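Local structure of heavy metal cation tricomponent efflux pump ZneA(CzcA-like) (Cupriavidus metallidurans, 4K0J) at residues 665-673 with 841-849; 84-92 with 596-604. The protein exchanges Zn(II) for protons as the inner-membrane pump of a three-part heavy-metal efflux system of the RND superfamily. One frame throughout, in Å; residues are numbered along the deposited sequence.

Interaction 2 comes first along the chain: the hairpin 84-92 and the loop 596-604, 504 residues apart, are both passed before interaction 1 opens at 665-673 and closes at 841-849. Their centres lie 22 Å apart, with about 10 Å between nearest atoms. Interaction 1 joins two strands of one sheet, whereas interaction 2 sets a loop against a hairpin of another. Strand 788-802 connects them: it pairs with strand 79-87 of the hairpin and carries E802, which Y672 of interaction 1 reaches. The two contacts thus tie together parts remote in sequence in the region outside the membrane, and helix 848-873 leads from interaction 1 into a predicted transmembrane span.

Interaction 1 (665-673 with 841-849); sequences SDLVVKVYG and IQVAWGGQF
Y672 and Q842 sit near one end of the antiparallel pairing of strands 667-672 and 843-847, joined by a hydrogen bond from Y672 N to Q842 O of 2.7 Å. The tyrosine side chain then runs back past the other strand. Its CB lies 3.6 Å from Q842 O, and CG passes the same oxygen. CD2 brings the ring edge to it, with the carbonyl oxygen in the ring plane; CE2 then meets A844 CB at 4.0 Å, and OH leaves the pair to hydrogen-bond E802. The first torsion (chi1 -62°) sets CG beside the backbone N, which brings the ring edge to Q842 O, the acceptor of that same N.

K670 and A844 exchange two backbone hydrogen bonds, as do V668 and G846; D666 O receives Q848 N at 3.0 Å, where the second strand leads on toward helix 848-873.

V671, V843, V669 and W845 share one face of the sheet. V669 CG2 stands over the six-membered ring of W845, 3.4 Å from its centroid and 2° off the normal, a CH-pi contact. The other branch, CG1, meets V843 CG1 at 3.6 Å, while V843 CG2 lies beside V671 CG2. L690 of helix 676-690 packs on both V669 and W845.

The strand order 843-847, 667-672, 807-812, 699-701, with helices 676-690 and 820-830 as connections, is that of a ferredoxin-like alpha/beta fold (two beta-alpha-beta units), with its first and last strands paired here, as in the porter subdomains of RND pumps.

Interaction 2 (84-92 with 596-604); sequences SKSTFGLSL and RNDEGTDPF
R596 reaches the tip of the hairpin through its guanidinium, whose NH2 lies in the plane of the F88 ring, 3.3 Å from CD2. It comes in at the ring edge rather than over a face, with the two planes inclined at 56°. The arginine CG lies between the backbone N and the carbonyl carbon (chi1 69°), and a bend at chi3 swings the chain toward the turn; a weak hydrogen bond from NE to F604 O, at 3.4 Å, ties R596 back to F604 of the same loop. F88 is a corner of the type II turn from T87 to L90, and it also packs on V226 of the second subunit.

The loop then runs by way of strand 170-177, where D598 hydrogen-bonds N175, and returns at G600, where the carbonyl oxygen faces L90 CD1. T601 follows with its side chain directed away from the hairpin, and it is the carbonyl oxygen that meets L92 CD1, at 3.8 Å.

P603 is the wedge of the contact. Its CB lies 3.5 Å from T87 CG2 and 3.6 Å from L92 CD2, while L90 CD2 reaches that same carbon at 3.9 Å. CG adds K85 CD, at 3.6 Å, the two side chains crossing at about a right angle. In T87, OG1, anti to the backbone N (chi1 175°), hydrogen-bonds T797 O of strand 788-802, which is consistent with the methyl being left to meet the proline.

F604 turns its CB away, and its ring takes P603 CD over one face, offset toward the rim, while stacking with H608.

Against the hairpin the loop makes mainly apolar contacts, a proline among methyl and methylene groups with the arginine at a ring edge, and the two segments are not hydrogen-bonded to each other.

Interaction 1 (665-673 with 841-849)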
ATOM      1  N   SER C 665      31.414  -8.086 -11.405  1.00 72.80           N
ATOM      2  CA  SER C 665      32.369  -7.531 -12.362  1.00 78.82           C
ATOM      3  C   SER C 665      31.682  -6.538 -13.299  1.00 77.93           C
ATOM      4  O   SER C 665      30.461  -6.570 -13.462  1.00 76.96           O
ATOM      5  CB  SER C 665      33.044  -8.644 -13.169  1.00 74.80           C
ATOM      6  OG  SER C 665      32.110  -9.314 -13.995  1.00 74.93           O
ATOM      7  N   ASP C 666      32.475  -5.661 -13.911  1.00 73.36           N
ATOM      8  CA  ASP C 666      31.953  -4.628 -14.800  1.00 69.16           C
ATOM      9  C   ASP C 666      31.264  -5.247 -16.004  1.00 56.46           C
ATOM     10  O   ASP C 666      30.193  -4.809 -16.421  1.00 57.43           O
ATOM     11  CB  ASP C 666      33.087  -3.720 -15.284  1.00 88.38           C
ATOM     12  CG  ASP C 666      34.093  -3.402 -14.190  1.00104.00           C
ATOM     13  OD1 ASP C 666      33.743  -3.517 -12.994  1.00102.45           O
ATOM     14  OD2 ASP C 666      35.239  -3.035 -14.528  1.00111.44           O
ATOM     15  N   LEU C 667      31.895  -6.277 -16.555  1.00 53.81           N
ATOM     16  CA  LEU C 667      31.409  -6.942 -17.755  1.00 62.88           C
ATOM     17  C   LEU C 667      31.251  -8.432 -17.498  1.00 65.54           C
ATOM     18  O   LEU C 667      32.002  -9.013 -16.717  1.00 61.92           O
ATOM     19  CB  LEU C 667      32.399  -6.730 -18.906  1.00 63.61           C
ATOM     20  CG  LEU C 667      32.548  -5.311 -19.457  1.00 58.84           C
ATOM     21  CD1 LEU C 667      33.876  -5.147 -20.179  1.00 43.90           C
ATOM     22  CD2 LEU C 667      31.390  -4.991 -20.388  1.00 67.32           C
ATOM     23  N   VAL C 668      30.269  -9.053 -18.143  1.00 39.72           N
ATOM     24  CA  VAL C 668      30.169 -10.506 -18.118  1.00 39.04           C
ATOM     25  C   VAL C 668      29.828 -11.028 -19.496  1.00 49.76           C
ATOM     26  O   VAL C 668      29.316 -10.293 -20.342  1.00 59.77           O
ATOM     27  CB  VAL C 668      29.093 -11.030 -17.130  1.00 45.32           C
ATOM     28  CG1 VAL C 668      29.426 -10.651 -15.692  1.00 36.31           C
ATOM     29  CG2 VAL C 668      27.710 -10.539 -17.527  1.00 46.75           C
ATOM     30  N   VAL C 669      30.124 -12.304 -19.715  1.00 49.20           N
ATOM     31  CA  VAL C 669      29.681 -13.006 -20.910  1.00 52.78           C
ATOM     32  C   VAL C 669      28.973 -14.291 -20.494  1.00 55.91           C
ATOM     33  O   VAL C 669      29.592 -15.208 -19.953  1.00 57.26           O
ATOM     34  CB  VAL C 669      30.849 -13.340 -21.854  1.00 49.86           C
ATOM     35  CG1 VAL C 669      30.352 -14.174 -23.026  1.00 55.18           C
ATOM     36  CG2 VAL C 669      31.501 -12.068 -22.354  1.00 46.92           C
ATOM     37  N   LYS C 670      27.671 -14.346 -20.740  1.00 42.43           N
ATOM     38  CA  LYS C 670      26.860 -15.465 -20.293  1.00 45.74           C
ATOM     39  C   LYS C 670      26.707 -16.529 -21.379  1.00 52.70           C
ATOM     40  O   LYS C 670      26.160 -16.258 -22.452  1.00 64.80           O
ATOM     41  CB  LYS C 670      25.493 -14.955 -19.828  1.00 51.35           C
ATOM     42  CG  LYS C 670      25.568 -13.919 -18.708  1.00 53.25           C
ATOM     43  CD  LYS C 670      24.194 -13.348 -18.366  1.00 66.07           C
ATOM     44  CE  LYS C 670      23.743 -12.277 -19.362  1.00 74.80           C
ATOM     45  NZ  LYS C 670      24.380 -10.948 -19.145  1.00 77.00           N
ATOM     46  N   VAL C 671      27.205 -17.732 -21.092  1.00 42.56           N
ATOM     47  CA  VAL C 671      27.115 -18.883 -21.996  1.00 45.29           C
ATOM     48  C   VAL C 671      25.993 -19.825 -21.561  1.00 47.29           C
ATOM     49  O   VAL C 671      26.134 -20.575 -20.595  1.00 53.95           O
ATOM     50  CB  VAL C 671      28.442 -19.672 -22.039  1.00 50.64           C
ATOM     51  CG1 VAL C 671      28.289 -20.959 -22.832  1.00 45.34           C
ATOM     52  CG2 VAL C 671      29.551 -18.815 -22.625  1.00 62.98           C
ATOM     53  N   TYR C 672      24.881 -19.782 -22.284  1.00 45.86           N
ATOM     54  CA  TYR C 672      23.673 -20.482 -21.876  1.00 50.62           C
ATOM     55  C   TYR C 672      23.643 -21.905 -22.404  1.00 47.21           C
ATOM     56  O   TYR C 672      24.280 -22.209 -23.404  1.00 48.12           O
ATOM     57  CB  TYR C 672      22.441 -19.724 -22.376  1.00 57.25           C
ATOM     58  CG  TYR C 672      22.301 -18.330 -21.809  1.00 56.55           C
ATOM     59  CD1 TYR C 672      21.480 -18.086 -20.718  1.00 51.50           C
ATOM     60  CD2 TYR C 672      22.989 -17.256 -22.364  1.00 57.71           C
ATOM     61  CE1 TYR C 672      21.346 -16.823 -20.196  1.00 46.96           C
ATOM     62  CE2 TYR C 672      22.861 -15.983 -21.849  1.00 49.00           C
ATOM     63  CZ  TYR C 672      22.038 -15.775 -20.761  1.00 49.67           C
ATOM     64  OH  TYR C 672      21.896 -14.513 -20.230  1.00 54.17           O
ATOM     65  N   GLY C 673      22.893 -22.775 -21.736  1.00 47.07           N
ATOM     66  CA  GLY C 673      22.730 -24.143 -22.198  1.00 48.13           C
ATOM     67  C   GLY C 673      22.477 -25.122 -21.069  1.00 52.76           C
ATOM     68  O   GLY C 673      23.007 -24.957 -19.969  1.00 54.56           O
ATOM     69  N   ILE C 841      23.075 -23.749 -27.524  1.00 77.74           N
ATOM     70  CA  ILE C 841      23.899 -22.916 -26.653  1.00 87.40           C
ATOM     71  C   ILE C 841      24.048 -21.486 -27.178  1.00104.27           C
ATOM     72  O   ILE C 841      24.613 -21.259 -28.250  1.00118.31           O
ATOM     73  CB  ILE C 841      25.290 -23.543 -26.418  1.00 78.75           C
ATOM     74  CG1 ILE C 841      25.176 -24.717 -25.445  1.00 81.66           C
ATOM     75  CG2 ILE C 841      26.274 -22.507 -25.881  1.00 67.71           C
ATOM     76  CD1 ILE C 841      26.502 -25.177 -24.885  1.00 85.48           C
ATOM     77  N   GLN C 842      23.534 -20.530 -26.411  1.00 94.81           N
ATOM     78  CA  GLN C 842      23.590 -19.121 -26.785  1.00 81.80           C
ATOM     79  C   GLN C 842      24.602 -18.374 -25.925  1.00 66.02           C
ATOM     80  O   GLN C 842      24.927 -18.802 -24.820  1.00 65.86           O
ATOM     81  CB  GLN C 842      22.210 -18.477 -26.636  1.00 86.82           C
ATOM     82  CG  GLN C 842      21.096 -19.209 -27.369  1.00 96.09           C
ATOM     83  CD  GLN C 842      19.732 -18.577 -27.146  1.00 99.81           C
ATOM     84  OE1 GLN C 842      19.113 -18.757 -26.097  1.00 92.29           O
ATOM     85  NE2 GLN C 842      19.257 -17.832 -28.139  1.00104.82           N
ATOM     86  N   VAL C 843      25.095 -17.252 -26.435  1.00 58.47           N
ATOM     87  CA  VAL C 843      26.068 -16.442 -25.711  1.00 57.26           C
ATOM     88  C   VAL C 843      25.716 -14.952 -25.765  1.00 67.18           C
ATOM     89  O   VAL C 843      25.509 -14.389 -26.844  1.00 66.40           O
ATOM     90  CB  VAL C 843      27.494 -16.652 -26.257  1.00 56.62           C
ATOM     91  CG1 VAL C 843      28.431 -15.583 -25.725  1.00 61.26           C
ATOM     92  CG2 VAL C 843      28.004 -18.036 -25.895  1.00 61.95           C
ATOM     93  N   ALA C 844      25.653 -14.316 -24.596  1.00 62.61           N
ATOM     94  CA  ALA C 844      25.313 -12.898 -24.524  1.00 56.71           C
ATOM     95  C   ALA C 844      26.345 -12.094 -23.740  1.00 75.28           C
ATOM     96  O   ALA C 844      27.143 -12.655 -22.995  1.00 85.61           O
ATOM     97  CB  ALA C 844      23.935 -12.717 -23.914  1.00 50.28           C
ATOM     98  N   TRP C 845      26.325 -10.777 -23.918  1.00 75.42           N
ATOM     99  CA  TRP C 845      27.169  -9.876 -23.140  1.00 62.81           C
ATOM    100  C   TRP C 845      26.311  -9.147 -22.114  1.00 78.48           C
ATOM    101  O   TRP C 845      25.122  -8.922 -22.341  1.00 85.05           O
ATOM    102  CB  TRP C 845      27.878  -8.875 -24.056  1.00 49.47           C
ATOM    103  CG  TRP C 845      29.049  -9.464 -24.774  1.00 52.51           C
ATOM    104  CD1 TRP C 845      29.020 -10.257 -25.887  1.00 53.69           C
ATOM    105  CD2 TRP C 845      30.429  -9.323 -24.419  1.00 53.08           C
ATOM    106  NE1 TRP C 845      30.296 -10.617 -26.245  1.00 54.15           N
ATOM    107  CE2 TRP C 845      31.180 -10.054 -25.361  1.00 57.14           C
ATOM    108  CE3 TRP C 845      31.103  -8.648 -23.399  1.00 51.26           C
ATOM    109  CZ2 TRP C 845      32.571 -10.127 -25.309  1.00 59.48           C
ATOM    110  CZ3 TRP C 845      32.483  -8.722 -23.351  1.00 51.82           C
ATOM    111  CH2 TRP C 845      33.202  -9.454 -24.300  1.00 56.23           C
ATOM    112  N   GLY C 846      26.908  -8.785 -20.981  1.00 81.48           N
ATOM    113  CA  GLY C 846      26.169  -8.120 -19.922  1.00 76.20           C
ATOM    114  C   GLY C 846      27.030  -7.204 -19.072  1.00 76.84           C
ATOM    115  O   GLY C 846      28.257  -7.233 -19.164  1.00 84.38           O
ATOM    116  N   GLY C 847      26.383  -6.392 -18.241  1.00 67.81           N
ATOM    117  CA  GLY C 847      27.092  -5.471 -17.371  1.00 69.54           C
ATOM    118  C   GLY C 847      26.904  -4.026 -17.786  1.00 87.90           C
ATOM    119  O   GLY C 847      25.789  -3.593 -18.084  1.00 85.13           O
ATOM    120  N   GLN C 848      27.999  -3.273 -17.812  1.00115.16           N
ATOM    121  CA  GLN C 848      27.948  -1.876 -18.229  1.00129.36           C
ATOM    122  C   GLN C 848      27.803  -1.747 -19.744  1.00136.16           C
ATOM    123  O   GLN C 848      27.731  -0.643 -20.279  1.00146.96           O
ATOM    124  CB  GLN C 848      29.174  -1.106 -17.726  1.00129.40           C
ATOM    125  CG  GLN C 848      29.149  -0.827 -16.227  1.00124.49           C
ATOM    126  CD  GLN C 848      30.304   0.042 -15.767  1.00121.05           C
ATOM    127  OE1 GLN C 848      30.306   0.550 -14.646  1.00116.13           O
ATOM    128  NE2 GLN C 848      31.295   0.215 -16.632  1.00124.32           N
ATOM    129  N   PHE C 849      27.769  -2.887 -20.426  1.00123.03           N
ATOM    130  CA  PHE C 849      27.436  -2.935 -21.841  1.00112.19           C
ATOM    131  C   PHE C 849      25.997  -2.464 -22.020  1.00116.94           C
ATOM    132  O   PHE C 849      25.706  -1.615 -22.866  1.00123.12           O
ATOM    133  CB  PHE C 849      27.609  -4.363 -22.369  1.00100.78           C
ATOM    134  CG  PHE C 849      26.929  -4.619 -23.689  1.00 98.33           C
ATOM    135  CD1 PHE C 849      25.711  -5.279 -23.738  1.00 95.12           C
ATOM    136  CD2 PHE C 849      27.507  -4.206 -24.878  1.00 95.78           C
ATOM    137  CE1 PHE C 849      25.085  -5.519 -24.947  1.00 94.23           C
ATOM    138  CE2 PHE C 849      26.886  -4.446 -26.089  1.00 94.88           C
ATOM    139  CZ  PHE C 849      25.673  -5.101 -26.123  1.00 94.05           C
TER

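Interaction 2 (84-92 with 596-604)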
ATOM      1  N   SER C  84      19.003 -16.914 -10.337  1.00 44.62           N
ATOM      2  CA  SER C  84      18.951 -17.849  -9.216  1.00 47.45           C
ATOM      3  C   SER C  84      20.203 -18.721  -9.125  1.00 44.80           C
ATOM      4  O   SER C  84      20.820 -19.048 -10.138  1.00 39.65           O
ATOM      5  CB  SER C  84      17.705 -18.735  -9.311  1.00 56.11           C
ATOM      6  OG  SER C  84      17.666 -19.443 -10.538  1.00 57.22           O
ATOM      7  N   LYS C  85      20.568 -19.097  -7.903  1.00 47.94           N
ATOM      8  CA  LYS C  85      21.766 -19.896  -7.684  1.00 46.97           C
ATOM      9  C   LYS C  85      21.550 -20.980  -6.638  1.00 47.38           C
ATOM     10  O   LYS C  85      21.068 -20.717  -5.534  1.00 48.68           O
ATOM     11  CB  LYS C  85      22.938 -19.010  -7.283  1.00 30.81           C
ATOM     12  CG  LYS C  85      24.280 -19.669  -7.470  1.00 30.04           C
ATOM     13  CD  LYS C  85      25.406 -18.728  -7.079  1.00 55.56           C
ATOM     14  CE  LYS C  85      25.357 -17.428  -7.871  1.00 44.08           C
ATOM     15  NZ  LYS C  85      26.466 -16.506  -7.493  1.00 31.65           N
ATOM     16  N   SER C  86      21.931 -22.201  -6.996  1.00 53.51           N
ATOM     17  CA  SER C  86      21.664 -23.369  -6.167  1.00 56.95           C
ATOM     18  C   SER C  86      22.948 -24.112  -5.817  1.00 54.97           C
ATOM     19  O   SER C  86      23.818 -24.304  -6.676  1.00 41.79           O
ATOM     20  CB  SER C  86      20.711 -24.299  -6.901  1.00 49.06           C
ATOM     21  OG  SER C  86      19.776 -23.548  -7.658  1.00 37.04           O
ATOM     22  N   THR C  87      23.053 -24.536  -4.558  1.00 30.25           N
ATOM     23  CA  THR C  87      24.306 -25.073  -4.044  1.00 46.80           C
ATOM     24  C   THR C  87      24.198 -25.682  -2.647  1.00 59.06           C
ATOM     25  O   THR C  87      23.145 -25.630  -2.003  1.00 69.29           O
ATOM     26  CB  THR C  87      25.405 -23.982  -4.002  1.00 42.49           C
ATOM     27  OG1 THR C  87      26.585 -24.511  -3.381  1.00 52.43           O
ATOM     28  CG2 THR C  87      24.921 -22.776  -3.215  1.00 36.70           C
ATOM     29  N   PHE C  88      25.311 -26.263  -2.202  1.00 64.31           N
ATOM     30  CA  PHE C  88      25.460 -26.780  -0.847  1.00 68.89           C
ATOM     31  C   PHE C  88      25.044 -25.697   0.133  1.00 62.37           C
ATOM     32  O   PHE C  88      25.559 -24.575   0.102  1.00 44.50           O
ATOM     33  CB  PHE C  88      26.918 -27.206  -0.609  1.00 81.04           C
ATOM     34  CG  PHE C  88      27.214 -27.674   0.799  1.00 74.24           C
ATOM     35  CD1 PHE C  88      26.952 -28.980   1.183  1.00 64.38           C
ATOM     36  CD2 PHE C  88      27.798 -26.815   1.724  1.00 63.79           C
ATOM     37  CE1 PHE C  88      27.240 -29.417   2.473  1.00 55.71           C
ATOM     38  CE2 PHE C  88      28.087 -27.246   3.014  1.00 50.13           C
ATOM     39  CZ  PHE C  88      27.807 -28.548   3.387  1.00 47.06           C
ATOM     40  N   GLY C  89      24.079 -26.032   0.978  1.00 72.37           N
ATOM     41  CA  GLY C  89      23.561 -25.082   1.935  1.00 79.49           C
ATOM     42  C   GLY C  89      22.225 -24.484   1.538  1.00 78.99           C
ATOM     43  O   GLY C  89      21.333 -24.372   2.381  1.00 79.39           O
ATOM     44  N   LEU C  90      22.062 -24.114   0.267  1.00 65.97           N
ATOM     45  CA  LEU C  90      20.907 -23.296  -0.091  1.00 49.01           C
ATOM     46  C   LEU C  90      20.550 -23.124  -1.567  1.00 46.31           C
ATOM     47  O   LEU C  90      21.299 -23.479  -2.475  1.00 41.18           O
ATOM     48  CB  LEU C  90      21.064 -21.895   0.507  1.00 37.58           C
ATOM     49  CG  LEU C  90      21.917 -20.931  -0.315  1.00 34.27           C
ATOM     50  CD1 LEU C  90      21.741 -19.525   0.194  1.00 43.57           C
ATOM     51  CD2 LEU C  90      23.379 -21.315  -0.272  1.00 39.23           C
ATOM     52  N   SER C  91      19.369 -22.549  -1.764  1.00 56.01           N
ATOM     53  CA  SER C  91      18.916 -22.033  -3.044  1.00 47.36           C
ATOM     54  C   SER C  91      18.524 -20.580  -2.844  1.00 44.94           C
ATOM     55  O   SER C  91      17.550 -20.292  -2.148  1.00 48.97           O
ATOM     56  CB  SER C  91      17.686 -22.792  -3.514  1.00 45.90           C
ATOM     57  OG  SER C  91      16.830 -21.927  -4.238  1.00 37.80           O
ATOM     58  N   LEU C  92      19.283 -19.663  -3.436  1.00 31.35           N
ATOM     59  CA  LEU C  92      18.946 -18.245  -3.327  1.00 32.93           C
ATOM     60  C   LEU C  92      18.553 -17.657  -4.679  1.00 37.13           C
ATOM     61  O   LEU C  92      19.296 -17.750  -5.661  1.00 37.89           O
ATOM     62  CB  LEU C  92      20.057 -17.432  -2.643  1.00 29.81           C
ATOM     63  CG  LEU C  92      21.402 -17.150  -3.306  1.00 29.08           C
ATOM     64  CD1 LEU C  92      22.124 -16.063  -2.550  1.00 28.02           C
ATOM     65  CD2 LEU C  92      22.240 -18.398  -3.334  1.00 28.59           C
ATOM     66  N   ARG C 596      31.753 -18.455   3.974  1.00 57.61           N
ATOM     67  CA  ARG C 596      30.392 -17.974   4.214  1.00 75.56           C
ATOM     68  C   ARG C 596      30.203 -17.425   5.627  1.00 84.75           C
ATOM     69  O   ARG C 596      31.030 -17.646   6.509  1.00 86.94           O
ATOM     70  CB  ARG C 596      29.383 -19.098   3.960  1.00 77.95           C
ATOM     71  CG  ARG C 596      29.449 -20.221   4.986  1.00 76.95           C
ATOM     72  CD  ARG C 596      28.526 -21.377   4.632  1.00 68.60           C
ATOM     73  NE  ARG C 596      28.919 -22.034   3.389  1.00 56.30           N
ATOM     74  CZ  ARG C 596      28.282 -23.074   2.865  1.00 56.87           C
ATOM     75  NH1 ARG C 596      27.220 -23.580   3.476  1.00 63.81           N
ATOM     76  NH2 ARG C 596      28.706 -23.610   1.730  1.00 57.00           N
ATOM     77  N   ASN C 597      29.097 -16.719   5.835  1.00 85.90           N
ATOM     78  CA  ASN C 597      28.796 -16.097   7.122  1.00 83.63           C
ATOM     79  C   ASN C 597      27.707 -16.816   7.924  1.00 70.29           C
ATOM     80  O   ASN C 597      27.728 -18.036   8.068  1.00 77.69           O
ATOM     81  CB  ASN C 597      28.419 -14.629   6.916  1.00 94.43           C
ATOM     82  CG  ASN C 597      27.833 -14.367   5.541  1.00101.70           C
ATOM     83  OD1 ASN C 597      28.211 -15.014   4.564  1.00103.95           O
ATOM     84  ND2 ASN C 597      26.908 -13.414   5.458  1.00101.90           N
ATOM     85  N   ASP C 598      26.755 -16.053   8.446  1.00 55.09           N
ATOM     86  CA  ASP C 598      25.713 -16.631   9.290  1.00 68.10           C
ATOM     87  C   ASP C 598      24.360 -16.720   8.590  1.00 70.89           C
ATOM     88  O   ASP C 598      23.696 -17.759   8.635  1.00 59.22           O
ATOM     89  CB  ASP C 598      25.582 -15.843  10.599  1.00 73.50           C
ATOM     90  CG  ASP C 598      26.812 -15.975  11.490  1.00 63.95           C
ATOM     91  OD1 ASP C 598      26.669 -15.851  12.726  1.00 52.69           O
ATOM     92  OD2 ASP C 598      27.919 -16.205  10.956  1.00 59.19           O
ATOM     93  N   GLU C 599      23.967 -15.627   7.939  1.00 87.25           N
ATOM     94  CA  GLU C 599      22.651 -15.515   7.310  1.00 99.81           C
ATOM     95  C   GLU C 599      22.448 -16.492   6.152  1.00101.25           C
ATOM     96  O   GLU C 599      21.628 -17.407   6.232  1.00103.91           O
ATOM     97  CB  GLU C 599      22.406 -14.082   6.829  1.00105.17           C
ATOM     98  CG  GLU C 599      22.382 -13.040   7.939  1.00110.52           C
ATOM     99  CD  GLU C 599      23.769 -12.639   8.396  1.00113.91           C
ATOM    100  OE1 GLU C 599      24.739 -12.907   7.657  1.00114.97           O
ATOM    101  OE2 GLU C 599      23.888 -12.059   9.494  1.00114.06           O
ATOM    102  N   GLY C 600      23.193 -16.287   5.072  1.00 94.21           N
ATOM    103  CA  GLY C 600      23.073 -17.139   3.905  1.00 85.49           C
ATOM    104  C   GLY C 600      22.670 -16.343   2.682  1.00 84.36           C
ATOM    105  O   GLY C 600      22.057 -16.875   1.761  1.00 79.34           O
ATOM    106  N   THR C 601      23.011 -15.057   2.683  1.00 88.03           N
ATOM    107  CA  THR C 601      22.753 -14.187   1.539  1.00 79.44           C
ATOM    108  C   THR C 601      23.911 -14.275   0.544  1.00 79.14           C
ATOM    109  O   THR C 601      23.965 -13.546  -0.448  1.00 61.33           O
ATOM    110  CB  THR C 601      22.527 -12.736   1.980  1.00 66.71           C
ATOM    111  OG1 THR C 601      23.575 -12.340   2.872  1.00 66.56           O
ATOM    112  CG2 THR C 601      21.202 -12.619   2.704  1.00 64.99           C
ATOM    113  N   ASP C 602      24.834 -15.187   0.838  1.00 97.28           N
ATOM    114  CA  ASP C 602      25.919 -15.545  -0.066  1.00 98.72           C
ATOM    115  C   ASP C 602      26.113 -17.064  -0.051  1.00 72.17           C
ATOM    116  O   ASP C 602      26.132 -17.684   1.018  1.00 65.91           O
ATOM    117  CB  ASP C 602      27.213 -14.827   0.329  1.00112.97           C
ATOM    118  CG  ASP C 602      27.186 -13.343  -0.005  1.00120.16           C
ATOM    119  OD1 ASP C 602      26.618 -12.983  -1.059  1.00126.38           O
ATOM    120  OD2 ASP C 602      27.731 -12.537   0.780  1.00116.04           O
ATOM    121  N   PRO C 603      26.231 -17.668  -1.245  1.00 44.75           N
ATOM    122  CA  PRO C 603      26.420 -19.107  -1.455  1.00 42.62           C
ATOM    123  C   PRO C 603      27.890 -19.434  -1.676  1.00 51.86           C
ATOM    124  O   PRO C 603      28.230 -20.132  -2.630  1.00 53.96           O
ATOM    125  CB  PRO C 603      25.665 -19.348  -2.757  1.00 37.96           C
ATOM    126  CG  PRO C 603      25.910 -18.088  -3.536  1.00 39.90           C
ATOM    127  CD  PRO C 603      26.036 -16.960  -2.521  1.00 36.85           C
ATOM    128  N   PHE C 604      28.746 -18.941  -0.788  1.00 53.91           N
ATOM    129  CA  PHE C 604      30.185 -18.982  -1.000  1.00 40.52           C
ATOM    130  C   PHE C 604      30.920 -20.121  -0.283  1.00 47.31           C
ATOM    131  O   PHE C 604      30.525 -20.573   0.797  1.00 42.34           O
ATOM    132  CB  PHE C 604      30.785 -17.624  -0.653  1.00 34.19           C
ATOM    133  CG  PHE C 604      30.369 -16.541  -1.595  1.00 53.52           C
ATOM    134  CD1 PHE C 604      30.304 -15.222  -1.183  1.00 66.15           C
ATOM    135  CD2 PHE C 604      30.040 -16.845  -2.906  1.00 53.12           C
ATOM    136  CE1 PHE C 604      29.918 -14.221  -2.068  1.00 65.34           C
ATOM    137  CE2 PHE C 604      29.660 -15.851  -3.793  1.00 58.04           C
ATOM    138  CZ  PHE C 604      29.600 -14.540  -3.374  1.00 61.97           C
TER